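Sensor protein (PDB 3I9Y) is the sensor domain of TorS, a TMAO-responsive membrane histidine kinase that probably uses ATP to phosphorylate a protein histidine. Local coordinates at residues Q191-F196 and V231-L236; E70-N75 and S258-T263. All coordinates share one frame; numbering follows the deposited sequence.

Contact 1 of 2, residues Q191-F196 and V231-L236; sequences QIQTAF and VVFTIL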
ATOM      1  N   GLN A 191      -6.002 -13.289  11.752  1.00 30.79           N
ATOM      2  CA  GLN A 191      -6.949 -13.719  12.757  1.00 33.18           C
ATOM      3  C   GLN A 191      -8.408 -13.206  12.458  1.00 31.49           C
ATOM      4  O   GLN A 191      -9.421 -13.920  12.647  1.00 30.72           O
ATOM      5  CB  GLN A 191      -6.468 -13.028  13.911  1.00 36.30           C
ATOM      6  CG  GLN A 191      -6.668 -13.714  15.081  1.00 45.90           C
ATOM      7  CD  GLN A 191      -5.680 -13.055  16.027  1.00 51.70           C
ATOM      8  OE1 GLN A 191      -4.459 -13.427  16.000  1.00 53.20           O
ATOM      9  NE2 GLN A 191      -6.156 -11.959  16.786  1.00 53.12           N
ATOM     10  N   ILE A 192      -8.497 -11.953  11.929  1.00 28.74           N
ATOM     11  CA  ILE A 192      -9.844 -11.388  11.639  1.00 27.07           C
ATOM     12  C   ILE A 192     -10.340 -12.087  10.497  1.00 25.29           C
ATOM     13  O   ILE A 192     -11.478 -12.466  10.437  1.00 25.87           O
ATOM     14  CB  ILE A 192      -9.812  -9.911  11.311  1.00 27.58           C
ATOM     15  CG1 ILE A 192      -9.553  -9.263  12.615  1.00 28.98           C
ATOM     16  CG2 ILE A 192     -11.284  -9.448  11.038  1.00 27.56           C
ATOM     17  CD1 ILE A 192     -10.104  -7.821  12.603  1.00 33.42           C
ATOM     18  N   GLN A 193      -9.445 -12.433   9.575  1.00 24.10           N
ATOM     19  CA  GLN A 193      -9.951 -13.215   8.441  1.00 23.84           C
ATOM     20  C   GLN A 193     -10.583 -14.571   8.880  1.00 25.40           C
ATOM     21  O   GLN A 193     -11.570 -15.062   8.284  1.00 24.28           O
ATOM     22  CB  GLN A 193      -8.741 -13.562   7.542  1.00 23.72           C
ATOM     23  CG  GLN A 193      -9.002 -14.467   6.367  1.00 25.34           C
ATOM     24  CD  GLN A 193      -7.653 -14.635   5.476  1.00 29.13           C
ATOM     25  OE1 GLN A 193      -6.487 -14.592   5.978  1.00 29.80           O
ATOM     26  NE2 GLN A 193      -7.843 -14.856   4.177  1.00 30.58           N
ATOM     27  N   THR A 194      -9.920 -15.298   9.812  1.00 27.44           N
ATOM     28  CA  THR A 194     -10.499 -16.669  10.026  1.00 28.42           C
ATOM     29  C   THR A 194     -11.732 -16.442  10.999  1.00 27.40           C
ATOM     30  O   THR A 194     -12.759 -17.098  10.903  1.00 26.33           O
ATOM     31  CB  THR A 194      -9.480 -17.735  10.652  1.00 31.27           C
ATOM     32  OG1 THR A 194      -9.398 -17.485  12.061  1.00 36.52           O
ATOM     33  CG2 THR A 194      -8.170 -17.643  10.155  1.00 29.39           C
ATOM     34  N   ALA A 195     -11.623 -15.439  11.834  1.00 27.71           N
ATOM     35  CA  ALA A 195     -12.777 -15.104  12.641  1.00 29.60           C
ATOM     36  C   ALA A 195     -14.052 -14.692  11.751  1.00 31.46           C
ATOM     37  O   ALA A 195     -15.201 -15.095  12.006  1.00 33.45           O
ATOM     38  CB  ALA A 195     -12.420 -14.003  13.556  1.00 27.93           C
ATOM     39  N   PHE A 196     -13.868 -14.025  10.630  1.00 29.84           N
ATOM     40  CA  PHE A 196     -15.002 -13.523   9.857  1.00 27.59           C
ATOM     41  C   PHE A 196     -15.452 -14.723   9.185  1.00 27.80           C
ATOM     42  O   PHE A 196     -16.673 -14.933   8.959  1.00 26.38           O
ATOM     43  CB  PHE A 196     -14.471 -12.523   8.741  1.00 27.50           C
ATOM     44  CG  PHE A 196     -15.504 -12.127   7.710  1.00 25.62           C
ATOM     45  CD1 PHE A 196     -16.197 -10.892   7.846  1.00 26.66           C
ATOM     46  CD2 PHE A 196     -15.754 -12.909   6.632  1.00 26.19           C
ATOM     47  CE1 PHE A 196     -17.132 -10.494   6.893  1.00 25.96           C
ATOM     48  CE2 PHE A 196     -16.690 -12.528   5.651  1.00 25.25           C
ATOM     49  CZ  PHE A 196     -17.398 -11.336   5.767  1.00 26.30           C
ATOM     50  N   VAL A 231     -12.283 -12.688  -0.508  1.00 16.62           N
ATOM     51  CA  VAL A 231     -10.949 -12.446  -1.229  1.00 19.69           C
ATOM     52  C   VAL A 231     -10.446 -11.077  -0.740  1.00 18.07           C
ATOM     53  O   VAL A 231      -9.245 -10.829  -0.840  1.00 20.02           O
ATOM     54  CB  VAL A 231     -10.979 -12.258  -2.812  1.00 22.92           C
ATOM     55  CG1 VAL A 231     -11.887 -13.264  -3.446  1.00 25.27           C
ATOM     56  CG2 VAL A 231     -11.778 -11.079  -3.149  1.00 24.03           C
ATOM     57  N   VAL A 232     -11.283 -10.175  -0.164  1.00 17.58           N
ATOM     58  CA  VAL A 232     -10.702  -8.830   0.317  1.00 16.27           C
ATOM     59  C   VAL A 232      -9.592  -9.053   1.402  1.00 18.12           C
ATOM     60  O   VAL A 232      -8.648  -8.291   1.542  1.00 16.86           O
ATOM     61  CB  VAL A 232     -11.803  -7.971   0.831  1.00 16.48           C
ATOM     62  CG1 VAL A 232     -12.218  -8.441   2.252  1.00 16.79           C
ATOM     63  CG2 VAL A 232     -11.319  -6.537   0.966  1.00 17.66           C
ATOM     64  N   PHE A 233      -9.646 -10.130   2.224  1.00 18.49           N
ATOM     65  CA  PHE A 233      -8.641 -10.313   3.213  1.00 17.86           C
ATOM     66  C   PHE A 233      -7.287 -10.733   2.462  1.00 19.41           C
ATOM     67  O   PHE A 233      -6.203 -10.420   2.982  1.00 17.25           O
ATOM     68  CB  PHE A 233      -9.047 -11.496   4.185  1.00 20.11           C
ATOM     69  CG  PHE A 233     -10.137 -11.074   5.157  1.00 19.09           C
ATOM     70  CD1 PHE A 233      -9.831 -10.275   6.265  1.00 17.96           C
ATOM     71  CD2 PHE A 233     -11.455 -11.457   4.856  1.00 18.42           C
ATOM     72  CE1 PHE A 233     -10.847  -9.880   7.056  1.00 20.30           C
ATOM     73  CE2 PHE A 233     -12.512 -11.054   5.649  1.00 21.36           C
ATOM     74  CZ  PHE A 233     -12.244 -10.271   6.753  1.00 18.24           C
ATOM     75  N   THR A 234      -7.316 -11.375   1.288  1.00 19.04           N
ATOM     76  CA  THR A 234      -5.988 -11.665   0.784  1.00 20.21           C
ATOM     77  C   THR A 234      -5.531 -10.374   0.151  1.00 18.81           C
ATOM     78  O   THR A 234      -4.354 -10.208   0.084  1.00 21.10           O
ATOM     79  CB  THR A 234      -5.921 -12.740  -0.270  1.00 23.21           C
ATOM     80  OG1 THR A 234      -6.638 -12.230  -1.367  1.00 27.64           O
ATOM     81  CG2 THR A 234      -6.792 -13.973   0.116  1.00 22.72           C
ATOM     82  N   ILE A 235      -6.379  -9.376  -0.191  1.00 18.22           N
ATOM     83  CA  ILE A 235      -5.848  -8.081  -0.783  1.00 16.28           C
ATOM     84  C   ILE A 235      -5.272  -7.242   0.387  1.00 17.50           C
ATOM     85  O   ILE A 235      -4.214  -6.558   0.273  1.00 17.27           O
ATOM     86  CB  ILE A 235      -6.934  -7.312  -1.531  1.00 15.56           C
ATOM     87  CG1 ILE A 235      -7.499  -8.272  -2.663  1.00 15.57           C
ATOM     88  CG2 ILE A 235      -6.235  -6.097  -2.183  1.00 16.46           C
ATOM     89  CD1 ILE A 235      -8.775  -7.633  -3.376  1.00 24.06           C
ATOM     90  N   LEU A 236      -5.876  -7.408   1.592  1.00 16.66           N
ATOM     91  CA  LEU A 236      -5.343  -6.701   2.785  1.00 16.51           C
ATOM     92  C   LEU A 236      -3.936  -7.237   3.096  1.00 17.58           C
ATOM     93  O   LEU A 236      -3.027  -6.407   3.541  1.00 17.84           O
ATOM     94  CB  LEU A 236      -6.222  -6.841   4.061  1.00 15.65           C
ATOM     95  CG  LEU A 236      -7.472  -5.946   3.848  1.00 17.33           C
ATOM     96  CD1 LEU A 236      -8.486  -6.427   5.042  1.00 18.13           C
ATOM     97  CD2 LEU A 236      -7.192  -4.452   4.152  1.00 11.48           C
TER
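The F233 ring lies against helix 186-208 with one face under the backbone of Q193. CA of Q193 stands 3.8 Å from the ring centroid and 16° off the normal, a CH-pi contact displaced toward the rim on the CD1 and CE1 side. Obliquely to the ring come two further groups: CG2 of I192, 4.0 Å from F233 CE1, and CB of F196, 3.7 Å from F233 CZ. The F196 and F233 rings meet obliquely, planes 54° apart and centroids 5.4 Å from each other; CE2 of F233 sits over one F196 face. The CB bond of F233 points toward helix 186-208, with CG anti to the carbonyl carbon.

This packing joins two neighbouring helices of a four-helix bundle, consistent with one of the two stacked bundles of the sensor domain. The two helical segments run nearly antiparallel, their axes 10.4 Å apart, and Q193 and F233 are the residues whose CA atoms come nearest. Helix 158-180 meets I192 and F196 through E179, Q176 and I177, while V232 and I235 lean on M104, I97 and R100 of helix 63-114.

The side chains of Q193 and F233 run alongside one another with opposite headings. The extended glutamine chain passes the phenylalanine, its CB and CG close to CG of F233, and its amide reaches the phenylalanine stem, NE2 lying 3.6 Å from F233 CB. Amide and ring planes are only 26° apart. CG2 of T234 comes only loosely near NE2 of Q193. The T234 hydroxyl OG1 turns back to donate to O of V231 at 3.0 Å, approaching a lone pair within the plane of the carbonyl; the same oxygen also takes the backbone N-H bonds of T234 and I235.

Contact 2 of 2, residues E70-N75 and S258-T263; sequences ESNVQN and SELNST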
ATOM      1  N   GLU A  70      29.515   5.014 -10.643  1.00 24.27           N
ATOM      2  CA  GLU A  70      28.606   4.487 -11.645  1.00 24.31           C
ATOM      3  C   GLU A  70      27.707   3.457 -10.905  1.00 24.62           C
ATOM      4  O   GLU A  70      26.496   3.495 -11.131  1.00 25.02           O
ATOM      5  CB  GLU A  70      29.333   3.802 -12.710  1.00 24.25           C
ATOM      6  CG  GLU A  70      28.463   2.913 -13.587  1.00 28.26           C
ATOM      7  CD  GLU A  70      27.422   3.724 -14.496  1.00 30.99           C
ATOM      8  OE1 GLU A  70      27.576   4.985 -14.642  1.00 33.35           O
ATOM      9  OE2 GLU A  70      26.405   3.069 -15.032  1.00 30.87           O
ATOM     10  N   SER A  71      28.257   2.619 -10.016  1.00 22.75           N
ATOM     11  CA  SER A  71      27.378   1.707  -9.448  1.00 24.34           C
ATOM     12  C   SER A  71      26.445   2.496  -8.364  1.00 24.12           C
ATOM     13  O   SER A  71      25.207   2.161  -8.198  1.00 22.52           O
ATOM     14  CB  SER A  71      28.261   0.584  -8.918  1.00 26.13           C
ATOM     15  OG  SER A  71      27.885   0.352  -7.635  1.00 30.51           O
ATOM     16  N   ASN A  72      26.973   3.554  -7.648  1.00 22.80           N
ATOM     17  CA  ASN A  72      26.110   4.305  -6.731  1.00 21.58           C
ATOM     18  C   ASN A  72      24.921   4.938  -7.598  1.00 21.36           C
ATOM     19  O   ASN A  72      23.787   4.973  -7.104  1.00 20.36           O
ATOM     20  CB  ASN A  72      26.758   5.499  -6.083  1.00 21.57           C
ATOM     21  CG  ASN A  72      27.860   5.125  -5.169  1.00 25.15           C
ATOM     22  OD1 ASN A  72      27.902   4.005  -4.558  1.00 25.01           O
ATOM     23  ND2 ASN A  72      28.803   6.005  -5.078  1.00 20.97           N
ATOM     24  N   VAL A  73      25.167   5.423  -8.831  1.00 19.18           N
ATOM     25  CA  VAL A  73      24.165   6.029  -9.586  1.00 19.39           C
ATOM     26  C   VAL A  73      23.065   4.956 -10.058  1.00 20.24           C
ATOM     27  O   VAL A  73      21.810   5.264 -10.067  1.00 19.07           O
ATOM     28  CB  VAL A  73      24.775   6.743 -10.816  1.00 21.32           C
ATOM     29  CG1 VAL A  73      23.756   7.164 -11.792  1.00 17.97           C
ATOM     30  CG2 VAL A  73      25.606   7.954 -10.364  1.00 20.28           C
ATOM     31  N   GLN A  74      23.514   3.784 -10.500  1.00 18.04           N
ATOM     32  CA  GLN A  74      22.607   2.753 -10.938  1.00 18.57           C
ATOM     33  C   GLN A  74      21.719   2.329  -9.696  1.00 18.30           C
ATOM     34  O   GLN A  74      20.514   2.093  -9.859  1.00 19.30           O
ATOM     35  CB  GLN A  74      23.338   1.497 -11.421  1.00 19.55           C
ATOM     36  CG  GLN A  74      24.107   1.785 -12.762  1.00 23.39           C
ATOM     37  CD  GLN A  74      24.712   0.526 -13.383  1.00 29.38           C
ATOM     38  OE1 GLN A  74      25.618   0.676 -14.260  1.00 33.56           O
ATOM     39  NE2 GLN A  74      24.190  -0.673 -13.081  1.00 26.14           N
ATOM     40  N   ASN A  75      22.294   2.232  -8.512  1.00 18.24           N
ATOM     41  CA  ASN A  75      21.538   1.839  -7.404  1.00 19.82           C
ATOM     42  C   ASN A  75      20.430   2.869  -7.077  1.00 20.57           C
ATOM     43  O   ASN A  75      19.319   2.429  -6.721  1.00 20.55           O
ATOM     44  CB  ASN A  75      22.341   1.585  -6.149  1.00 20.94           C
ATOM     45  CG  ASN A  75      23.243   0.356  -6.310  1.00 24.80           C
ATOM     46  OD1 ASN A  75      22.970  -0.493  -7.145  1.00 24.65           O
ATOM     47  ND2 ASN A  75      24.340   0.293  -5.493  1.00 23.43           N
ATOM     48  N   SER A 258      23.354   8.765   0.654  1.00 25.54           N
ATOM     49  CA  SER A 258      24.448   9.059   1.528  1.00 29.08           C
ATOM     50  C   SER A 258      25.673   8.367   0.899  1.00 29.77           C
ATOM     51  O   SER A 258      26.771   8.974   0.782  1.00 31.35           O
ATOM     52  CB  SER A 258      24.104   8.439   2.867  1.00 30.96           C
ATOM     53  OG  SER A 258      25.387   8.333   3.444  1.00 36.21           O
ATOM     54  N   GLU A 259      25.563   7.150   0.412  1.00 29.26           N
ATOM     55  CA  GLU A 259      26.711   6.597  -0.261  1.00 29.68           C
ATOM     56  C   GLU A 259      27.083   7.362  -1.592  1.00 28.95           C
ATOM     57  O   GLU A 259      28.287   7.476  -1.944  1.00 27.67           O
ATOM     58  CB  GLU A 259      26.527   5.140  -0.703  1.00 34.63           C
ATOM     59  CG  GLU A 259      26.507   4.183   0.467  1.00 40.60           C
ATOM     60  CD  GLU A 259      25.690   2.761   0.112  1.00 45.91           C
ATOM     61  OE1 GLU A 259      25.719   2.223  -1.131  1.00 45.76           O
ATOM     62  OE2 GLU A 259      25.045   2.194   1.162  1.00 49.81           O
ATOM     63  N   LEU A 260      26.124   7.854  -2.362  1.00 25.93           N
ATOM     64  CA  LEU A 260      26.467   8.534  -3.546  1.00 25.00           C
ATOM     65  C   LEU A 260      27.337   9.861  -3.184  1.00 28.24           C
ATOM     66  O   LEU A 260      28.347  10.167  -3.882  1.00 26.20           O
ATOM     67  CB  LEU A 260      25.239   8.988  -4.247  1.00 23.95           C
ATOM     68  CG  LEU A 260      25.419  10.024  -5.324  1.00 26.34           C
ATOM     69  CD1 LEU A 260      26.189   9.335  -6.419  1.00 25.19           C
ATOM     70  CD2 LEU A 260      23.967  10.610  -5.900  1.00 25.59           C
ATOM     71  N   ASN A 261      26.905  10.631  -2.176  1.00 29.09           N
ATOM     72  CA  ASN A 261      27.565  11.899  -1.910  1.00 30.53           C
ATOM     73  C   ASN A 261      28.887  11.582  -1.241  1.00 30.91           C
ATOM     74  O   ASN A 261      29.811  12.258  -1.492  1.00 32.42           O
ATOM     75  CB  ASN A 261      26.707  12.782  -1.036  1.00 31.52           C
ATOM     76  CG  ASN A 261      25.482  13.263  -1.829  1.00 34.53           C
ATOM     77  OD1 ASN A 261      24.397  12.608  -1.821  1.00 33.14           O
ATOM     78  ND2 ASN A 261      25.690  14.274  -2.635  1.00 31.22           N
ATOM     79  N   SER A 262      29.001  10.466  -0.557  1.00 31.58           N
ATOM     80  CA  SER A 262      30.260  10.155   0.067  1.00 31.14           C
ATOM     81  C   SER A 262      31.268   9.795  -1.006  1.00 30.87           C
ATOM     82  O   SER A 262      32.432  10.150  -0.914  1.00 31.56           O
ATOM     83  CB  SER A 262      30.080   9.078   1.039  1.00 33.07           C
ATOM     84  OG  SER A 262      31.206   8.286   0.897  1.00 38.34           O
ATOM     85  N   THR A 263      30.851   9.198  -2.125  1.00 30.35           N
ATOM     86  CA  THR A 263      31.797   8.937  -3.248  1.00 29.03           C
ATOM     87  C   THR A 263      32.053  10.273  -3.970  1.00 31.41           C
ATOM     88  O   THR A 263      33.204  10.548  -4.421  1.00 30.91           O
ATOM     89  CB  THR A 263      31.176   7.985  -4.227  1.00 27.57           C
ATOM     90  OG1 THR A 263      31.052   6.683  -3.612  1.00 26.36           O
ATOM     91  CG2 THR A 263      31.966   7.792  -5.521  1.00 25.76           C
TER
HETATM   92  O   HOH W   1      25.385   2.616  -3.751  1.00 26.74           O
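Helix segments 70-75 and 258-263 run antiparallel, their axes 9.3 Å apart and crossing at -156°, with N72 and L260 bringing their CA atoms to 5.3 Å of each other. They fit into one of the two stacked four-helix bundles of the TorS sensor domain, and helix 63-114 is here in a predicted coiled-coil stretch. The seam is part apolar and part polar. On the apolar side CD1 of L260 packs against CB of N72. The same methyl lies 4.2 Å from CG2 of V73, L260 CD1 thus meeting both residues; V73 also meets L50 and I53 of helix 32-58, and L69 touches both L260 and T263.

The polar part is carried by the buried amide of N72. Its CG lies anti to the carbonyl carbon (chi1 -66°), and the amide beyond it reaches T263 tip to tip. ND2 of N72 donates to OG1 of T263 at 2.8 Å, a weak bond bent to 142°. The same ND2 of N72 lies close to CB of T263 and 3.8 Å from CA of L260, and is thus fitted closely against the facing helix. At the other end of the amide a water lies within hydrogen-bonding distance of OD1 of N72. That water accepts from ND2 of N75 and lies 2.7 Å from OE1 of E259.

In the fold
Contacts 1 and 2 share helix 232-267, which runs from its N-terminal part in contact 1 toward its C-terminal part in contact 2. Their centres are 42 Å apart and the nearest atoms about 26 Å apart, on opposite sides of the chain's centre, so they do not touch. In sequence both segments of contact 1 fall between those of contact 2. Helix 63-114 is also common ground: it pairs with 258-263 in contact 2 and touches V232 and I235 of segment 231-236, consistent with these long helices running through both stacked bundles. Helix 186-208 supplies the other side of contact 1. Neither contact includes a ligand, and the kinase parts of the protein lie outside this construct.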